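Local coordinates for protein Alpha/beta hydrolase (Pseudomonas aeruginosa PAO1, PDB 4R1D) that probably acts as a lipase effector of the H2 type VI secretion system, has an alpha/beta-hydrolase fold that binds calcium, and is held in complex with Tli4, at residues Tyr376-Glu381 / Asp402-Leu407. Numbering follows the deposited sequence.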
ATOM      1  N   TYR A 376      -4.667  -2.094  26.265  1.00 17.48           N
ATOM      2  CA  TYR A 376      -3.709  -2.983  25.615  1.00 18.27           C
ATOM      3  C   TYR A 376      -4.194  -3.465  24.252  1.00 19.86           C
ATOM      4  O   TYR A 376      -3.538  -4.279  23.616  1.00 19.48           O
ATOM      5  CB  TYR A 376      -3.285  -4.172  26.514  1.00 18.29           C
ATOM      6  CG  TYR A 376      -4.384  -5.167  26.846  1.00 18.81           C
ATOM      7  CD1 TYR A 376      -4.632  -6.259  26.026  1.00 18.30           C
ATOM      8  CD2 TYR A 376      -5.171  -5.007  27.983  1.00 19.46           C
ATOM      9  CE1 TYR A 376      -5.641  -7.179  26.331  1.00 19.52           C
ATOM     10  CE2 TYR A 376      -6.177  -5.904  28.289  1.00 17.83           C
ATOM     11  CZ  TYR A 376      -6.407  -6.987  27.468  1.00 19.58           C
ATOM     12  OH  TYR A 376      -7.405  -7.882  27.775  1.00 21.50           O
ATOM     13  N   GLY A 377      -5.335  -2.947  23.809  1.00 18.30           N
ATOM     14  CA  GLY A 377      -5.893  -3.334  22.522  1.00 19.00           C
ATOM     15  C   GLY A 377      -5.112  -2.734  21.373  1.00 18.84           C
ATOM     16  O   GLY A 377      -4.296  -1.844  21.576  1.00 17.98           O
ATOM     17  N   LEU A 378      -5.358  -3.229  20.163  1.00 17.13           N
ATOM     18  CA  LEU A 378      -4.636  -2.747  18.984  1.00 14.50           C
ATOM     19  C   LEU A 378      -4.957  -1.280  18.709  1.00 16.35           C
ATOM     20  O   LEU A 378      -4.070  -0.487  18.380  1.00 18.02           O
ATOM     21  CB  LEU A 378      -5.030  -3.578  17.777  1.00 14.59           C
ATOM     22  CG  LEU A 378      -4.227  -3.277  16.513  1.00 14.41           C
ATOM     23  CD1 LEU A 378      -2.767  -3.664  16.717  1.00 17.50           C
ATOM     24  CD2 LEU A 378      -4.836  -4.049  15.342  1.00 16.98           C
ATOM     25  N   VAL A 379      -6.236  -0.943  18.818  1.00 15.18           N
ATOM     26  CA  VAL A 379      -6.689   0.437  18.750  1.00 16.12           C
ATOM     27  C   VAL A 379      -7.470   0.784  20.014  1.00 20.06           C
ATOM     28  O   VAL A 379      -8.702   0.724  20.037  1.00 18.09           O
ATOM     29  CB  VAL A 379      -7.549   0.698  17.508  1.00 16.40           C
ATOM     30  CG1 VAL A 379      -7.860   2.189  17.388  1.00 17.20           C
ATOM     31  CG2 VAL A 379      -6.830   0.206  16.272  1.00 19.86           C
ATOM     32  N   PRO A 380      -6.741   1.138  21.079  1.00 17.69           N
ATOM     33  CA  PRO A 380      -7.400   1.532  22.328  1.00 20.77           C
ATOM     34  C   PRO A 380      -8.304   2.726  22.076  1.00 24.55           C
ATOM     35  O   PRO A 380      -8.195   3.418  21.051  1.00 18.90           O
ATOM     36  CB  PRO A 380      -6.233   1.930  23.232  1.00 24.46           C
ATOM     37  CG  PRO A 380      -5.110   2.269  22.290  1.00 19.46           C
ATOM     38  CD  PRO A 380      -5.281   1.326  21.129  1.00 16.77           C
ATOM     39  N   GLU A 381      -9.212   2.961  23.009  1.00 19.22           N
ATOM     40  CA  GLU A 381     -10.157   4.054  22.887  1.00 18.40           C
ATOM     41  C   GLU A 381      -9.453   5.379  22.591  1.00 20.73           C
ATOM     42  O   GLU A 381      -9.947   6.202  21.812  1.00 23.16           O
ATOM     43  CB  GLU A 381     -10.985   4.164  24.177  1.00 21.69           C
ATOM     44  CG  GLU A 381     -12.263   4.954  24.001  1.00 34.84           C
ATOM     45  CD  GLU A 381     -13.191   4.312  22.980  1.00 41.43           C
ATOM     46  OE1 GLU A 381     -13.740   3.227  23.276  1.00 43.84           O
ATOM     47  OE2 GLU A 381     -13.361   4.882  21.879  1.00 35.59           O
ATOM     48  N   ASP A 402     -17.330   0.739  13.454  1.00 20.29           N
ATOM     49  CA  ASP A 402     -18.106  -0.229  12.678  1.00 20.40           C
ATOM     50  C   ASP A 402     -17.250  -0.730  11.527  1.00 20.32           C
ATOM     51  O   ASP A 402     -17.148  -1.926  11.287  1.00 18.16           O
ATOM     52  CB  ASP A 402     -19.358   0.412  12.064  1.00 17.56           C
ATOM     53  CG  ASP A 402     -20.506   0.555  13.047  1.00 25.50           C
ATOM     54  OD1 ASP A 402     -20.507  -0.114  14.105  1.00 23.18           O
ATOM     55  OD2 ASP A 402     -21.432   1.339  12.735  1.00 23.48           O
ATOM     56  N   ASN A 403     -16.668   0.208  10.795  1.00 19.26           N
ATOM     57  CA  ASN A 403     -15.829  -0.132   9.647  1.00 17.16           C
ATOM     58  C   ASN A 403     -14.641  -0.979  10.071  1.00 19.53           C
ATOM     59  O   ASN A 403     -14.346  -2.006   9.459  1.00 16.21           O
ATOM     60  CB  ASN A 403     -15.339   1.137   8.960  1.00 21.47           C
ATOM     61  CG  ASN A 403     -14.841   0.869   7.567  1.00 39.64           C
ATOM     62  OD1 ASN A 403     -15.634   0.603   6.666  1.00 42.72           O
ATOM     63  ND2 ASN A 403     -13.520   0.921   7.380  1.00 35.84           N
ATOM     64  N   PHE A 404     -13.955  -0.533  11.119  1.00 18.59           N
ATOM     65  CA  PHE A 404     -12.777  -1.236  11.614  1.00 16.44           C
ATOM     66  C   PHE A 404     -13.092  -2.662  12.062  1.00 15.38           C
ATOM     67  O   PHE A 404     -12.366  -3.595  11.720  1.00 16.26           O
ATOM     68  CB  PHE A 404     -12.105  -0.438  12.744  1.00 19.13           C
ATOM     69  CG  PHE A 404     -10.959  -1.159  13.393  1.00 17.00           C
ATOM     70  CD1 PHE A 404      -9.789  -1.416  12.685  1.00 16.28           C
ATOM     71  CD2 PHE A 404     -11.046  -1.592  14.707  1.00 18.38           C
ATOM     72  CE1 PHE A 404      -8.733  -2.091  13.281  1.00 18.50           C
ATOM     73  CE2 PHE A 404      -9.982  -2.259  15.306  1.00 15.75           C
ATOM     74  CZ  PHE A 404      -8.830  -2.506  14.591  1.00 19.28           C
ATOM     75  N   GLU A 405     -14.174  -2.851  12.820  1.00 16.97           N
ATOM     76  CA  GLU A 405     -14.498  -4.198  13.290  1.00 19.32           C
ATOM     77  C   GLU A 405     -14.871  -5.134  12.143  1.00 17.11           C
ATOM     78  O   GLU A 405     -14.506  -6.323  12.146  1.00 16.43           O
ATOM     79  CB  GLU A 405     -15.590  -4.149  14.373  1.00 19.05           C
ATOM     80  CG  GLU A 405     -15.112  -3.404  15.612  1.00 20.02           C
ATOM     81  CD  GLU A 405     -16.135  -3.379  16.726  1.00 31.73           C
ATOM     82  OE1 GLU A 405     -17.229  -3.943  16.551  1.00 34.07           O
ATOM     83  OE2 GLU A 405     -15.837  -2.789  17.780  1.00 26.38           O
ATOM     84  N   ASP A 406     -15.600  -4.615  11.158  1.00 15.43           N
ATOM     85  CA  ASP A 406     -15.918  -5.421   9.988  1.00 18.90           C
ATOM     86  C   ASP A 406     -14.637  -5.792   9.228  1.00 16.13           C
ATOM     87  O   ASP A 406     -14.530  -6.902   8.693  1.00 15.55           O
ATOM     88  CB  ASP A 406     -16.913  -4.707   9.068  1.00 18.57           C
ATOM     89  CG  ASP A 406     -18.360  -5.047   9.399  1.00 20.46           C
ATOM     90  OD1 ASP A 406     -18.554  -5.917  10.265  1.00 20.73           O
ATOM     91  OD2 ASP A 406     -19.292  -4.472   8.777  1.00 21.26           O
ATOM     92  N   LEU A 407     -13.674  -4.873   9.184  1.00 15.99           N
ATOM     93  CA  LEU A 407     -12.414  -5.152   8.489  0.60 16.29           C
ATOM     94  C   LEU A 407     -11.662  -6.253   9.224  1.00 15.57           C
ATOM     95  O   LEU A 407     -11.089  -7.135   8.602  1.00 17.26           O
ATOM     96  CB  LEU A 407     -11.532  -3.903   8.351  0.60 17.98           C
ATOM     97  CG  LEU A 407     -11.833  -2.877   7.252  0.60 17.36           C
ATOM     98  CD1 LEU A 407     -10.760  -1.796   7.219  0.60 17.58           C
ATOM     99  CD2 LEU A 407     -11.931  -3.536   5.885  0.60 21.68           C
TER
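V379, in the irregular loop 376-381, faces F404 on the N-terminal part of helix 400-421, and their CA atoms, 9.5 Å apart, are the nearest CA pair across the contact. This loop-on-helix contact belongs to an alpha/beta hydrolase but lies away from its calcium site, in the long segment that the chain inserts between strands 274-280 and 427-432 of the central parallel sheet. The ring of F404 spans the gap. Its CG is anti to the backbone N (chi1 175°), which carries the ring out from the helix until CZ leads toward the loop. V379 meets this end obliquely: CG2, the methyl beside its backbone N, comes within 3.8 Å of F404 CZ and 4.1 Å of F404 CE2. L378 reaches the ring differently, bringing CD2 to the edge near the ring plane. The touch is slight, burying 99 Å² in all, and purely apolar, yet all three residues are buried. M294 of helix 289-296 packs on both L378 and V379, while A318 adjoins F404. R401 NH2, at the start of the helix, hydrogen-bonds V379 O, giving the loop a polar tie beside the apolar one. On another side of the helix, K91 of the neighbouring chain forms a salt bridge with E405, and the backbone N of S90 of that chain hydrogen-bonds D406 OD1. At the ring edge, L378 CD2 stops 4.3 Å from F404 CZ.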